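Local coordinates for protein beta-hexosaminidase Amuc_2018 (Akkermansia muciniphila, PDB 6JE8) that hydrolyses terminal non-reducing N-acetylhexosamine residues from beta-N-acetylhexosaminides, including terminal GlcNAc of terminally unbranched N-glycans and of chitobiose, at residues Pro186-Pro191 / Lys234-Val239; Val239-Lys244 / Ala298-Thr303; Thr303-Tyr308 / Gly318-Ala323. All coordinates share one frame; numbering follows the deposited sequence.

Interaction 1 (Pro186-Pro191 / Lys234-Val239)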
# COMPACT_ATOMS: atom_id res chain seq x y z
N PRO A 186 -2.45 8.95 1.67
CA PRO A 186 -3.56 8.72 2.59
C PRO A 186 -4.81 8.24 1.87
O PRO A 186 -5.06 8.62 0.72
CB PRO A 186 -3.78 10.10 3.21
CG PRO A 186 -3.45 11.05 2.09
CD PRO A 186 -2.28 10.39 1.35
N GLU A 187 -5.59 7.41 2.55
CA GLU A 187 -6.90 6.97 2.05
C GLU A 187 -7.96 7.35 3.07
O GLU A 187 -7.86 6.98 4.24
CB GLU A 187 -6.95 5.46 1.80
CG GLU A 187 -8.31 4.98 1.23
CD GLU A 187 -8.38 3.47 1.05
OE1 GLU A 187 -7.34 2.79 1.19
OE2 GLU A 187 -9.49 2.95 0.77
N ILE A 188 -8.97 8.09 2.61
CA ILE A 188 -10.14 8.43 3.41
C ILE A 188 -11.34 7.92 2.62
O ILE A 188 -11.71 8.51 1.60
CB ILE A 188 -10.28 9.93 3.66
CG1 ILE A 188 -9.02 10.52 4.27
CG2 ILE A 188 -11.51 10.21 4.55
CD1 ILE A 188 -8.68 9.92 5.63
N ASP A 189 -11.94 6.82 3.07
CA ASP A 189 -13.04 6.23 2.32
C ASP A 189 -14.31 7.05 2.45
O ASP A 189 -14.66 7.52 3.54
CB ASP A 189 -13.29 4.80 2.80
CG ASP A 189 -12.28 3.85 2.24
OD1 ASP A 189 -11.48 4.31 1.41
OD2 ASP A 189 -12.28 2.66 2.60
N MET A 190 -15.01 7.20 1.33
CA MET A 190 -16.28 7.93 1.30
C MET A 190 -17.04 7.49 0.07
O MET A 190 -16.43 7.10 -0.94
CB MET A 190 -16.05 9.45 1.28
CG MET A 190 -15.24 9.94 0.08
SD MET A 190 -14.69 11.63 0.29
CE MET A 190 -13.42 11.43 1.54
N PRO A 191 -18.39 7.52 0.10
CA PRO A 191 -19.22 7.99 1.21
C PRO A 191 -19.49 6.93 2.27
O PRO A 191 -20.07 7.28 3.31
CB PRO A 191 -20.52 8.40 0.51
CG PRO A 191 -20.62 7.44 -0.64
CD PRO A 191 -19.19 7.24 -1.11
N LYS A 234 -18.42 20.74 4.31
CA LYS A 234 -17.49 21.48 5.15
C LYS A 234 -16.50 20.53 5.83
O LYS A 234 -15.30 20.80 5.88
CB LYS A 234 -18.25 22.29 6.20
CG LYS A 234 -17.34 23.10 7.11
CD LYS A 234 -17.99 24.41 7.55
CE LYS A 234 -19.44 24.22 8.00
NZ LYS A 234 -20.45 24.42 6.90
N PHE A 235 -17.00 19.40 6.35
CA PHE A 235 -16.13 18.40 6.95
C PHE A 235 -15.09 17.90 5.96
O PHE A 235 -13.90 17.85 6.27
CB PHE A 235 -16.96 17.23 7.47
CG PHE A 235 -16.13 16.12 8.06
CD1 PHE A 235 -15.44 16.32 9.24
CD2 PHE A 235 -16.05 14.89 7.43
CE1 PHE A 235 -14.67 15.30 9.80
CE2 PHE A 235 -15.29 13.87 7.98
CZ PHE A 235 -14.60 14.07 9.17
N TYR A 236 -15.52 17.49 4.77
CA TYR A 236 -14.53 16.92 3.85
C TYR A 236 -13.57 17.97 3.33
O TYR A 236 -12.40 17.66 3.09
CB TYR A 236 -15.22 16.16 2.72
CG TYR A 236 -15.69 14.79 3.18
CD1 TYR A 236 -14.79 13.87 3.73
CD2 TYR A 236 -17.02 14.43 3.11
CE1 TYR A 236 -15.21 12.63 4.17
CE2 TYR A 236 -17.45 13.18 3.55
CZ TYR A 236 -16.54 12.28 4.08
OH TYR A 236 -16.95 11.03 4.52
N ALA A 237 -14.02 19.23 3.17
CA ALA A 237 -13.05 20.28 2.87
C ALA A 237 -11.99 20.39 3.96
O ALA A 237 -10.79 20.54 3.67
CB ALA A 237 -13.78 21.62 2.69
N SER A 238 -12.41 20.31 5.23
CA SER A 238 -11.45 20.34 6.34
C SER A 238 -10.50 19.15 6.30
O SER A 238 -9.29 19.29 6.55
CB SER A 238 -12.20 20.35 7.67
OG SER A 238 -13.07 21.48 7.75
N VAL A 239 -11.04 17.96 6.03
CA VAL A 239 -10.21 16.76 5.90
C VAL A 239 -9.15 16.97 4.83
O VAL A 239 -7.96 16.72 5.06
CB VAL A 239 -11.08 15.54 5.55
CG1 VAL A 239 -10.18 14.35 5.15
CG2 VAL A 239 -11.96 15.15 6.72
O HOH W 1 -15.20 9.36 5.45

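Interaction 2 (Val239-Lys244 / Ala298-Thr303)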
# COMPACT_ATOMS: atom_id res chain seq x y z
N VAL A 239 -11.04 17.96 6.03
CA VAL A 239 -10.21 16.76 5.90
C VAL A 239 -9.15 16.97 4.83
O VAL A 239 -7.96 16.72 5.06
CB VAL A 239 -11.08 15.54 5.55
CG1 VAL A 239 -10.18 14.35 5.15
CG2 VAL A 239 -11.96 15.15 6.72
N PHE A 240 -9.58 17.40 3.65
CA PHE A 240 -8.66 17.51 2.52
C PHE A 240 -7.62 18.59 2.77
O PHE A 240 -6.47 18.47 2.32
CB PHE A 240 -9.42 17.80 1.23
CG PHE A 240 -10.33 16.67 0.79
CD1 PHE A 240 -10.15 15.37 1.25
CD2 PHE A 240 -11.36 16.92 -0.11
CE1 PHE A 240 -10.98 14.34 0.82
CE2 PHE A 240 -12.19 15.90 -0.53
CZ PHE A 240 -12.00 14.61 -0.06
N ASN A 241 -7.98 19.65 3.51
CA ASN A 241 -6.98 20.67 3.85
C ASN A 241 -5.94 20.14 4.83
O ASN A 241 -4.75 20.47 4.72
CB ASN A 241 -7.66 21.92 4.42
CG ASN A 241 -8.34 22.76 3.34
OD1 ASN A 241 -8.03 22.64 2.15
ND2 ASN A 241 -9.27 23.62 3.75
N GLU A 242 -6.36 19.29 5.79
CA GLU A 242 -5.38 18.65 6.65
C GLU A 242 -4.45 17.75 5.85
O GLU A 242 -3.23 17.75 6.06
CB GLU A 242 -6.05 17.84 7.76
CG GLU A 242 -6.72 18.70 8.81
CD GLU A 242 -5.82 19.81 9.32
OE1 GLU A 242 -4.77 19.50 9.91
OE2 GLU A 242 -6.16 21.00 9.14
N LEU A 243 -5.01 16.99 4.90
CA LEU A 243 -4.17 16.11 4.08
C LEU A 243 -3.19 16.92 3.24
O LEU A 243 -2.05 16.51 3.02
CB LEU A 243 -5.02 15.23 3.18
CG LEU A 243 -5.96 14.24 3.88
CD1 LEU A 243 -6.70 13.44 2.80
CD2 LEU A 243 -5.21 13.33 4.84
N LYS A 244 -3.64 18.07 2.71
CA LYS A 244 -2.74 18.94 1.97
C LYS A 244 -1.59 19.42 2.84
O LYS A 244 -0.44 19.50 2.38
CB LYS A 244 -3.54 20.13 1.42
CG LYS A 244 -2.72 21.12 0.60
CD LYS A 244 -2.39 20.58 -0.76
CE LYS A 244 -1.80 21.70 -1.63
NZ LYS A 244 -1.44 21.21 -2.99
N ALA A 298 -9.44 19.07 -6.60
CA ALA A 298 -8.75 19.83 -7.65
C ALA A 298 -8.52 21.27 -7.21
O ALA A 298 -7.44 21.83 -7.43
CB ALA A 298 -9.56 19.80 -8.94
N LYS A 299 -9.52 21.89 -6.58
CA LYS A 299 -9.33 23.22 -6.01
C LYS A 299 -8.16 23.23 -5.05
O LYS A 299 -7.50 24.27 -4.89
CB LYS A 299 -10.59 23.69 -5.28
CG LYS A 299 -11.76 24.06 -6.17
CD LYS A 299 -12.61 25.13 -5.50
CE LYS A 299 -12.66 24.94 -3.99
NZ LYS A 299 -13.18 26.14 -3.27
N ASN A 300 -7.87 22.10 -4.41
CA ASN A 300 -6.72 22.04 -3.52
C ASN A 300 -5.40 21.63 -4.20
O ASN A 300 -4.39 21.53 -3.51
CB ASN A 300 -7.00 21.05 -2.40
CG ASN A 300 -7.18 21.73 -1.08
OD1 ASN A 300 -7.24 22.95 -0.99
ND2 ASN A 300 -7.26 20.93 -0.03
N GLY A 301 -5.39 21.37 -5.50
CA GLY A 301 -4.21 20.79 -6.12
C GLY A 301 -3.97 19.33 -5.78
O GLY A 301 -2.84 18.85 -5.89
N GLN A 302 -5.00 18.62 -5.36
CA GLN A 302 -4.91 17.20 -5.03
C GLN A 302 -5.55 16.37 -6.13
O GLN A 302 -6.34 16.88 -6.93
CB GLN A 302 -5.58 16.91 -3.68
CG GLN A 302 -4.80 17.46 -2.50
CD GLN A 302 -5.68 17.64 -1.26
OE1 GLN A 302 -6.78 18.18 -1.35
NE2 GLN A 302 -5.18 17.19 -0.11
N THR A 303 -5.20 15.09 -6.17
CA THR A 303 -5.77 14.20 -7.18
C THR A 303 -6.28 12.92 -6.54
O THR A 303 -5.65 12.38 -5.62
CB THR A 303 -4.73 13.88 -8.26
OG1 THR A 303 -5.32 13.06 -9.27
CG2 THR A 303 -3.53 13.16 -7.67
O HOH W 2 -2.64 15.82 0.05

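Interaction 3 (Thr303-Tyr308 / Gly318-Ala323)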
# COMPACT_ATOMS: atom_id res chain seq x y z
N THR A 303 -5.20 15.09 -6.17
CA THR A 303 -5.77 14.20 -7.18
C THR A 303 -6.28 12.92 -6.54
O THR A 303 -5.65 12.38 -5.62
CB THR A 303 -4.73 13.88 -8.26
OG1 THR A 303 -5.32 13.06 -9.27
CG2 THR A 303 -3.53 13.16 -7.67
N PRO A 304 -7.42 12.40 -6.99
CA PRO A 304 -8.00 11.21 -6.35
C PRO A 304 -7.48 9.90 -6.94
O PRO A 304 -7.04 9.82 -8.08
CB PRO A 304 -9.50 11.37 -6.63
CG PRO A 304 -9.53 12.02 -7.99
CD PRO A 304 -8.35 12.98 -7.98
N GLN A 305 -7.55 8.87 -6.11
CA GLN A 305 -7.33 7.49 -6.55
C GLN A 305 -8.51 6.64 -6.10
O GLN A 305 -9.20 6.97 -5.13
CB GLN A 305 -6.05 6.91 -5.99
CG GLN A 305 -4.81 7.50 -6.57
CD GLN A 305 -3.59 6.75 -6.11
OE1 GLN A 305 -3.61 6.14 -5.03
NE2 GLN A 305 -2.53 6.80 -6.90
N PHE A 306 -8.71 5.51 -6.79
CA PHE A 306 -9.86 4.66 -6.47
C PHE A 306 -9.55 3.17 -6.56
O PHE A 306 -8.74 2.75 -7.39
CB PHE A 306 -11.03 4.89 -7.43
CG PHE A 306 -11.52 6.31 -7.48
CD1 PHE A 306 -12.51 6.74 -6.62
CD2 PHE A 306 -10.99 7.21 -8.39
CE1 PHE A 306 -12.97 8.05 -6.66
CE2 PHE A 306 -11.46 8.51 -8.45
CZ PHE A 306 -12.45 8.93 -7.58
N TRP A 307 -10.26 2.37 -5.77
CA TRP A 307 -10.34 0.94 -6.06
C TRP A 307 -11.23 0.78 -7.28
O TRP A 307 -12.38 1.23 -7.25
CB TRP A 307 -10.91 0.15 -4.87
CG TRP A 307 -10.14 0.29 -3.60
CD1 TRP A 307 -10.54 0.94 -2.46
CD2 TRP A 307 -8.83 -0.22 -3.32
NE1 TRP A 307 -9.57 0.87 -1.50
CE2 TRP A 307 -8.50 0.16 -2.00
CE3 TRP A 307 -7.90 -0.97 -4.06
CZ2 TRP A 307 -7.28 -0.18 -1.40
CZ3 TRP A 307 -6.68 -1.30 -3.46
CH2 TRP A 307 -6.39 -0.90 -2.14
N TYR A 308 -10.72 0.17 -8.35
CA TYR A 308 -11.45 0.17 -9.62
C TYR A 308 -12.75 -0.61 -9.53
O TYR A 308 -12.80 -1.71 -8.95
CB TYR A 308 -10.57 -0.41 -10.73
CG TYR A 308 -11.06 -0.15 -12.15
CD1 TYR A 308 -11.53 1.09 -12.54
CD2 TYR A 308 -10.99 -1.16 -13.12
CE1 TYR A 308 -11.95 1.33 -13.85
CE2 TYR A 308 -11.41 -0.93 -14.44
CZ TYR A 308 -11.89 0.32 -14.79
OH TYR A 308 -12.30 0.56 -16.09
N GLY A 318 -7.13 10.34 -17.03
CA GLY A 318 -5.97 10.77 -16.28
C GLY A 318 -5.93 10.31 -14.84
O GLY A 318 -4.86 10.34 -14.23
N GLU A 319 -7.06 9.92 -14.26
CA GLU A 319 -7.05 9.48 -12.87
C GLU A 319 -6.40 8.10 -12.78
O GLU A 319 -6.19 7.41 -13.78
CB GLU A 319 -8.47 9.47 -12.30
CG GLU A 319 -9.07 10.88 -12.11
CD GLU A 319 -10.52 10.87 -11.62
OE1 GLU A 319 -11.16 9.79 -11.62
OE2 GLU A 319 -11.03 11.95 -11.24
N THR A 320 -6.08 7.69 -11.55
CA THR A 320 -5.44 6.41 -11.29
C THR A 320 -6.37 5.51 -10.47
O THR A 320 -6.97 5.95 -9.47
CB THR A 320 -4.09 6.58 -10.58
OG1 THR A 320 -3.14 7.16 -11.47
CG2 THR A 320 -3.55 5.22 -10.13
N VAL A 321 -6.49 4.26 -10.91
CA VAL A 321 -7.32 3.28 -10.24
C VAL A 321 -6.49 2.03 -9.96
O VAL A 321 -5.47 1.78 -10.60
CB VAL A 321 -8.58 2.91 -11.06
CG1 VAL A 321 -9.47 4.16 -11.28
CG2 VAL A 321 -8.19 2.27 -12.40
N TYR A 322 -6.95 1.25 -8.99
CA TYR A 322 -6.31 0.01 -8.57
C TYR A 322 -7.14 -1.18 -9.02
O TYR A 322 -8.33 -1.27 -8.70
CB TYR A 322 -6.15 -0.07 -7.06
CG TYR A 322 -5.21 0.92 -6.43
CD1 TYR A 322 -5.60 2.24 -6.25
CD2 TYR A 322 -3.95 0.53 -5.99
CE1 TYR A 322 -4.74 3.16 -5.65
CE2 TYR A 322 -3.09 1.44 -5.39
CZ TYR A 322 -3.50 2.76 -5.23
OH TYR A 322 -2.66 3.69 -4.64
N ALA A 323 -6.50 -2.12 -9.71
CA ALA A 323 -7.15 -3.37 -10.09
C ALA A 323 -7.03 -4.35 -8.94
O ALA A 323 -5.92 -4.64 -8.48
CB ALA A 323 -6.52 -3.94 -11.36
O HOH W 3 -5.20 10.15 -9.83

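Interaction 1 (Pro186-Pro191 / Lys234-Val239)
M190 and Y236 meet where strand 183-190 of the family 20 TIM barrel is covered from outside by helix 230-246, which returns the chain to the neighbouring parallel strand 251-255 in a beta-alpha-beta crossover. Strand and helix segments run almost exactly antiparallel (170°), their axes 11.7 Å apart, so the segments meet through side chains and one water, with no direct hydrogen bond between them. The principal contact is Met-aromatic: in the conformer described, one of two modelled for M190, SD sits 4.1 Å from the Y236 ring centroid and over its face. M190 CG lies between the backbone N and the carbonyl carbon (chi1 60°), and a bend at chi3 curls the thioether back, so that the methyl CE also comes down on the CE1 side of the ring. F235 CD2 covers the opposite face of Y236, above its centre, so in this M190 conformer the ring lies between SD and F235 CD2.

The remaining apolar contacts, from I188, are longer. I188 CG1 meets V239 CG1 at 4.1 Å, while I188 CG2 approaches the rim of Y236 near the ring plane. V239 turns its other methyl, CG2, onto a face of F235.

The polar link runs through the D189 backbone. D189 turns its side chain away from the helix; its carboxylate lies near the charge relay residues H193 and D130. N194 ND2 is hydrogen-bonded to Y236 OH. One water, in the plane of the phenol ring, joins the two segments: it donates to D189 O at 2.7 Å and accepts from Y236 OH at 2.6 Å.

Interaction 2 (Val239-Lys244 / Ala298-Thr303)
This is a helix-to-loop contact, mainly polar, on the outer layer of the TIM barrel: N300 and Q302, just past the end of helix 282-299, meet F240, N241 and K244 of helix 230-246. The helix end is a Schellman motif, with G301 at positive phi (72°) and G301 N bonded back to A298 O. A beta carbon on G301 would also come close to K244 NZ.

Two side-chain amides work as a linked pair. N300 ND2 donates to N241 OD1 at 2.9 Å and to Q302 OE1 at 3.1 Å, both acceptors lying near its own amide plane; with both N-H groups in use, the N300 amide is fixed against rotation. It reaches Q302 OE1 from above that carbonyl's plane, and the N241 and N300 amides are turned 42° apart. Q302, extended beyond CG, reaches the helix backbone and gives one N-H to F240 O at 3.0 Å. That oxygen already accepts K244 N of its own helix, and the two donors arrive from opposite faces of the carbonyl. Q302 NE2 also donates to a water, which makes a weak bond to L243 O.

Next to these bonds F240 packs its CB against Q302 OE1 and sends its ring toward T293, L296 and L297 of helix 282-299. The K244 chain, bent at chi2 (74°), reaches past the N300 side chain to its carbonyl, with K244 CE 3.2 Å from N300 O. Its NZ ends in the carbonyl plane of N300, donating to N300 O at 3.0 Å.

Interaction 3 (Thr303-Tyr308 / Gly318-Ala323)
Y322 OH donates to Q305 OE1 at 2.7 Å, the hydroxyl tilted from the carbonyl plane. The amide stands nearly perpendicular (83°) to the phenol ring. Q305 comes in at the ring's edge, its CB in the ring plane and Y322 CE1 3.2 Å from Q305 OE1. A phenylalanine in place of Y322 would probably leave Q305 OE1 without this donor and the amide freer to turn. Beneath them, strands 303-307 and 320-323 are adjacent parallel strands of the TIM barrel. F306 N bonds to T320 O, Y322 N to F306 O at 2.8 Å, and Y308 N to Y322 O.

Q305, W307, T320 and Y322 share one face of the sheet. There W307 CE3 sits 3.6 Å from Y322 CB, the two rings at 49°, and W307 NE1 bonds to E187. On the other face are F306 and V321. Y308, with CG anti to the backbone N (chi1 -165°), carries its ring across V321, Y308 CD1 3.5 Å from V321 CG2. At the start of the strands E319, whose carboxylate bonds to H316, rests OE1 against F306 CE2 and OE2 against P304 CG. A water donates to P304 O at 2.6 Å and accepts a weak bond from T320 N.

Overall arrangement
Interactions 1 and 2 use successive turns of helix 230-246, centres about 9 Å apart and joined at V239: the first packs on strand 183-190, the second on the loop that follows helix 282-299. L243 bridges them, its CD2 3.9 Å from P186 CB. T303 then carries the chain from interaction 2 into the strand pair of interaction 3, about 16 Å off between centres. Interactions 1 and 3 meet across the barrel interior through the hydrogen bond of W307 NE1 to E187 OE2, 3.1 Å long. Both border the active site: the D189 side chain is about 3 Å from that of H193, and the W307 side chain is about 4 Å from those of substrate-binding W324 and W400. Interaction 2 lies away from it.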